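PDB 6WHJ: ribokinase from Giardia lamblia, which probably catalyses the ATP- and magnesium-dependent phosphorylation of D-ribose at O-5, giving D-ribose 5-phosphate. Local coordinates for residues B[137-142]-B[296-301]; B[160-163]-B[168-171]. All coordinates share one frame; numbering follows the deposited sequence.

Contact 1. Residues B[137-142]-B[296-301]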
# COMPACT_ATOMS: atom_id res chain seq x y z
N LYS B 137 1.70 20.82 -33.65
CA LYS B 137 2.00 19.90 -34.74
C LYS B 137 1.44 18.51 -34.50
O LYS B 137 1.63 17.63 -35.35
CB LYS B 137 3.52 19.82 -34.97
N ALA B 138 0.78 18.27 -33.38
CA ALA B 138 0.25 16.95 -33.05
C ALA B 138 -1.19 16.79 -33.57
O ALA B 138 -1.85 17.74 -33.97
CB ALA B 138 0.31 16.72 -31.54
N THR B 139 -1.67 15.54 -33.54
CA THR B 139 -3.04 15.22 -33.90
C THR B 139 -3.94 15.02 -32.68
O THR B 139 -5.08 15.50 -32.67
CB THR B 139 -3.10 13.95 -34.76
OG1 THR B 139 -2.31 14.11 -35.95
CG2 THR B 139 -4.54 13.65 -35.17
N LEU B 140 -3.42 14.35 -31.65
CA LEU B 140 -4.18 14.04 -30.46
C LEU B 140 -3.42 14.47 -29.22
O LEU B 140 -2.20 14.34 -29.14
CB LEU B 140 -4.47 12.54 -30.37
CG LEU B 140 -5.23 11.91 -31.53
CD1 LEU B 140 -5.40 10.42 -31.26
CD2 LEU B 140 -6.58 12.60 -31.72
N VAL B 141 -4.16 14.98 -28.24
CA VAL B 141 -3.64 15.22 -26.90
C VAL B 141 -4.59 14.54 -25.93
O VAL B 141 -5.81 14.63 -26.09
CB VAL B 141 -3.47 16.72 -26.59
CG1 VAL B 141 -4.78 17.47 -26.72
CG2 VAL B 141 -2.88 16.90 -25.20
N VAL B 142 -4.03 13.81 -24.95
CA VAL B 142 -4.79 12.91 -24.08
C VAL B 142 -4.52 13.28 -22.62
O VAL B 142 -3.36 13.50 -22.23
CB VAL B 142 -4.44 11.43 -24.32
CG1 VAL B 142 -5.42 10.53 -23.61
CG2 VAL B 142 -4.41 11.12 -25.80
N SER B 296 -10.29 16.02 -40.64
CA SER B 296 -11.74 16.09 -40.46
C SER B 296 -12.39 14.73 -40.63
O SER B 296 -13.61 14.61 -40.46
CB SER B 296 -12.34 17.10 -41.44
OG SER B 296 -12.11 16.72 -42.79
N ALA B 297 -11.61 13.71 -41.00
CA ALA B 297 -12.07 12.33 -40.89
C ALA B 297 -12.36 11.98 -39.44
O ALA B 297 -13.17 11.09 -39.17
CB ALA B 297 -11.03 11.37 -41.46
N LEU B 298 -11.70 12.66 -38.50
CA LEU B 298 -11.99 12.41 -37.09
C LEU B 298 -13.34 12.98 -36.66
O LEU B 298 -13.69 12.86 -35.49
CB LEU B 298 -10.88 13.00 -36.21
CG LEU B 298 -9.46 12.52 -36.56
CD1 LEU B 298 -8.44 13.06 -35.58
CD2 LEU B 298 -9.37 11.01 -36.67
N ASN B 299 -14.08 13.59 -37.58
CA ASN B 299 -15.44 14.05 -37.32
C ASN B 299 -16.50 13.06 -37.78
O ASN B 299 -17.69 13.32 -37.61
CB ASN B 299 -15.68 15.39 -38.02
CG ASN B 299 -14.80 16.51 -37.48
OD1 ASN B 299 -14.27 16.44 -36.37
ND2 ASN B 299 -14.62 17.55 -38.30
N ASP B 300 -16.09 11.93 -38.38
CA ASP B 300 -16.98 10.90 -38.90
C ASP B 300 -17.12 9.78 -37.87
O ASP B 300 -16.12 9.27 -37.35
CB ASP B 300 -16.43 10.34 -40.22
CG ASP B 300 -17.30 9.24 -40.83
OD1 ASP B 300 -18.33 8.84 -40.23
OD2 ASP B 300 -16.95 8.73 -41.92
N ILE B 301 -18.37 9.39 -37.58
CA ILE B 301 -18.59 8.40 -36.52
C ILE B 301 -18.08 7.03 -36.95
O ILE B 301 -17.68 6.23 -36.10
CB ILE B 301 -20.06 8.34 -36.10
CG1 ILE B 301 -20.19 7.61 -34.76
CG2 ILE B 301 -20.89 7.62 -37.15
CD1 ILE B 301 -21.60 7.49 -34.26

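Contact 2. Residues B[160-163]-B[168-171]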
# COMPACT_ATOMS: atom_id res chain seq x y z
N LYS B 160 -6.65 24.71 -25.42
CA LYS B 160 -7.57 25.61 -26.11
C LYS B 160 -6.82 26.54 -27.04
O LYS B 160 -7.24 26.77 -28.19
CB LYS B 160 -8.41 26.40 -25.09
CG LYS B 160 -9.42 27.40 -25.67
CD LYS B 160 -10.11 28.17 -24.55
CE LYS B 160 -11.17 29.13 -25.07
NZ LYS B 160 -11.64 30.08 -24.02
N GLN B 161 -5.68 27.06 -26.59
CA GLN B 161 -4.84 27.91 -27.43
C GLN B 161 -4.16 27.12 -28.54
O GLN B 161 -3.93 27.67 -29.63
CB GLN B 161 -3.79 28.61 -26.57
CG GLN B 161 -4.26 29.87 -25.86
CD GLN B 161 -3.25 30.38 -24.85
OE1 GLN B 161 -2.05 30.48 -25.13
NE2 GLN B 161 -3.73 30.73 -23.66
N ALA B 162 -3.84 25.85 -28.30
CA ALA B 162 -3.20 25.04 -29.34
C ALA B 162 -4.19 24.65 -30.43
O ALA B 162 -3.83 24.61 -31.61
CB ALA B 162 -2.56 23.79 -28.73
N LYS B 163 -5.45 24.39 -30.06
CA LYS B 163 -6.40 24.01 -31.10
C LYS B 163 -6.75 25.19 -32.00
O LYS B 163 -7.04 25.01 -33.19
CB LYS B 163 -7.66 23.38 -30.50
CG LYS B 163 -7.37 22.07 -29.79
CD LYS B 163 -8.59 21.20 -29.49
CE LYS B 163 -9.81 21.97 -29.10
NZ LYS B 163 -11.01 21.08 -29.23
N SER B 168 -6.26 20.62 -36.67
CA SER B 168 -6.25 19.17 -36.74
C SER B 168 -6.11 18.51 -35.37
O SER B 168 -6.30 17.29 -35.26
CB SER B 168 -5.14 18.69 -37.68
OG SER B 168 -3.90 19.24 -37.30
N LEU B 169 -5.83 19.29 -34.33
CA LEU B 169 -5.63 18.75 -33.00
C LEU B 169 -6.97 18.39 -32.37
O LEU B 169 -7.92 19.18 -32.42
CB LEU B 169 -4.90 19.77 -32.12
CG LEU B 169 -4.73 19.36 -30.66
CD1 LEU B 169 -3.86 18.14 -30.56
CD2 LEU B 169 -4.16 20.49 -29.87
N ARG B 170 -7.07 17.18 -31.82
CA ARG B 170 -8.24 16.72 -31.10
C ARG B 170 -7.85 16.39 -29.66
O ARG B 170 -6.79 15.80 -29.42
CB ARG B 170 -8.86 15.49 -31.76
CG ARG B 170 -9.46 15.78 -33.11
CD ARG B 170 -10.66 16.68 -33.07
NE ARG B 170 -11.16 16.88 -34.43
CZ ARG B 170 -10.75 17.84 -35.25
NH1 ARG B 170 -9.87 18.74 -34.84
NH2 ARG B 170 -11.25 17.92 -36.48
N PHE B 171 -8.69 16.78 -28.71
CA PHE B 171 -8.49 16.51 -27.29
C PHE B 171 -9.32 15.29 -26.89
O PHE B 171 -10.56 15.32 -26.94
CB PHE B 171 -8.86 17.74 -26.47
CG PHE B 171 -8.71 17.59 -24.98
CD1 PHE B 171 -7.90 16.61 -24.42
CD2 PHE B 171 -9.36 18.48 -24.12
CE1 PHE B 171 -7.76 16.50 -23.05
CE2 PHE B 171 -9.23 18.37 -22.75
CZ PHE B 171 -8.43 17.38 -22.21

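Contact 1. Residues B[137-142]-B[296-301]
Thr-139 O accepts a probable hydrogen bond from Arg-170 N. This bond ties the start of strand 140-143 to strand 170-173, its parallel neighbour in the central sheet of the ribokinase (PfkB) fold. Leu-298 approaches the start of these strands from segment 296-301. The contact is small, with 71 Å² buried over both sides, and no hydrogen bond crosses it. The backbones stay well apart, and even the closest CA atoms, those of Thr-139 and Leu-298, are 9.9 Å from each other. Side-chain methyl groups bridge the gap. CD1 of Leu-298 meets the methyl of Thr-139 rather than its hydroxyl, at 4.0 Å from CG2. The same CD1 of Leu-298 lies 4.3 Å from CD2 of Leu-140. The side chains of Thr-139 and Leu-298 meet at about a right angle. In Thr-139, CG2 stands opposite the backbone N about chi1 and OG1 sits beside that N; this turn presents the methyl to the leucine. All three touching residues are buried. Helix 272-287 packs alongside them: Leu-284 meets Leu-298, Met-285 meets Thr-139, and Cys-281 meets Leu-140. Leu-298 also rests on the side chain of Arg-170. It projects from a short 3-10 segment, in which Asn-299 N bonds to Ser-296 O and Asp-300 N to Ala-297 O, both at 3.1 Å. Helix 301-318 begins directly afterwards. Asp-300 is its N-cap, with OD1 accepting a hydrogen bond from the backbone N of Asp-302.

Contact 2. Residues B[160-163]-B[168-171]
The backbones of Lys-163 and Leu-169 come closest, with 5.6 Å between their CA atoms. From there the segments diverge, and the CA atoms of Lys-160 and Phe-171 are 9.2 Å apart. Helix 149-165 ends two residues after segment 160-163, and the chain then turns into strand 170-173. This is the second half of a beta-alpha-beta crossover. No hydrogen bond joins the two segments, and the contact is largely apolar. Leu-169 points toward the helix, and its CD2 methyl touches two residues there. Leu-169 CD2 lies 3.6 Å from Lys-163 CG and 3.8 Å from Ala-162 CB. The leucine has CG anti to its own N (chi1 175°), which carries CD2 to the helix, against Lys-163 and Ala-162. Lys-163 crosses the leucine side chain at about a right angle. Lys-163 CD comes 3.6 Å from Leu-169 O. A bend at chi3 (-37°) shapes the rest of the chain, and NZ finishes in a salt bridge with Asp-192 OD1 and a hydrogen bond to Ile-190 O. The same Asp-192 OD1 accepts a hydrogen bond from Phe-171 N, so one carboxylate oxygen serves both segments. Leu-169 O is held by Arg-170 NH1 at 3.1 Å, a donor placed well above the carbonyl plane. NH1 also reaches Ser-167 O. Lys-163 NZ stays 6.2 Å from Arg-170 NH1, and each cationic group has its own acceptors. Around the contact, Ala-162 packs on Met-132 and Leu-135 of helix 131-135. Leu-169, between helix 149-165 and the sheet, packs on Val-141 of strand 140-143; Phe-171 touches Val-141 and Met-143 of the same strand.

Overall arrangement
Contacts 1 and 2 have centres about 9 Å apart, and both lie at the start of two neighbouring strands in the middle of the mixed sheet. Strand 140-143 carries one side of contact 1, and its neighbour, strand 170-173, carries one side of contact 2. Contact 2 is local, with four residues between its segments. Contact 1 spans 153 residues, and contact 2 is nested within that loop. The two contacts cover opposite faces of the sheet: helix 149-165 packs on one, and the 296-301 segment with helix 272-287 on the other. Arg-170 lies between them, its NH2 weakly bonded to Asn-299 OD1. They thus place a helix and a 3-10 segment on the two faces of the alpha/beta core of the PfkB family.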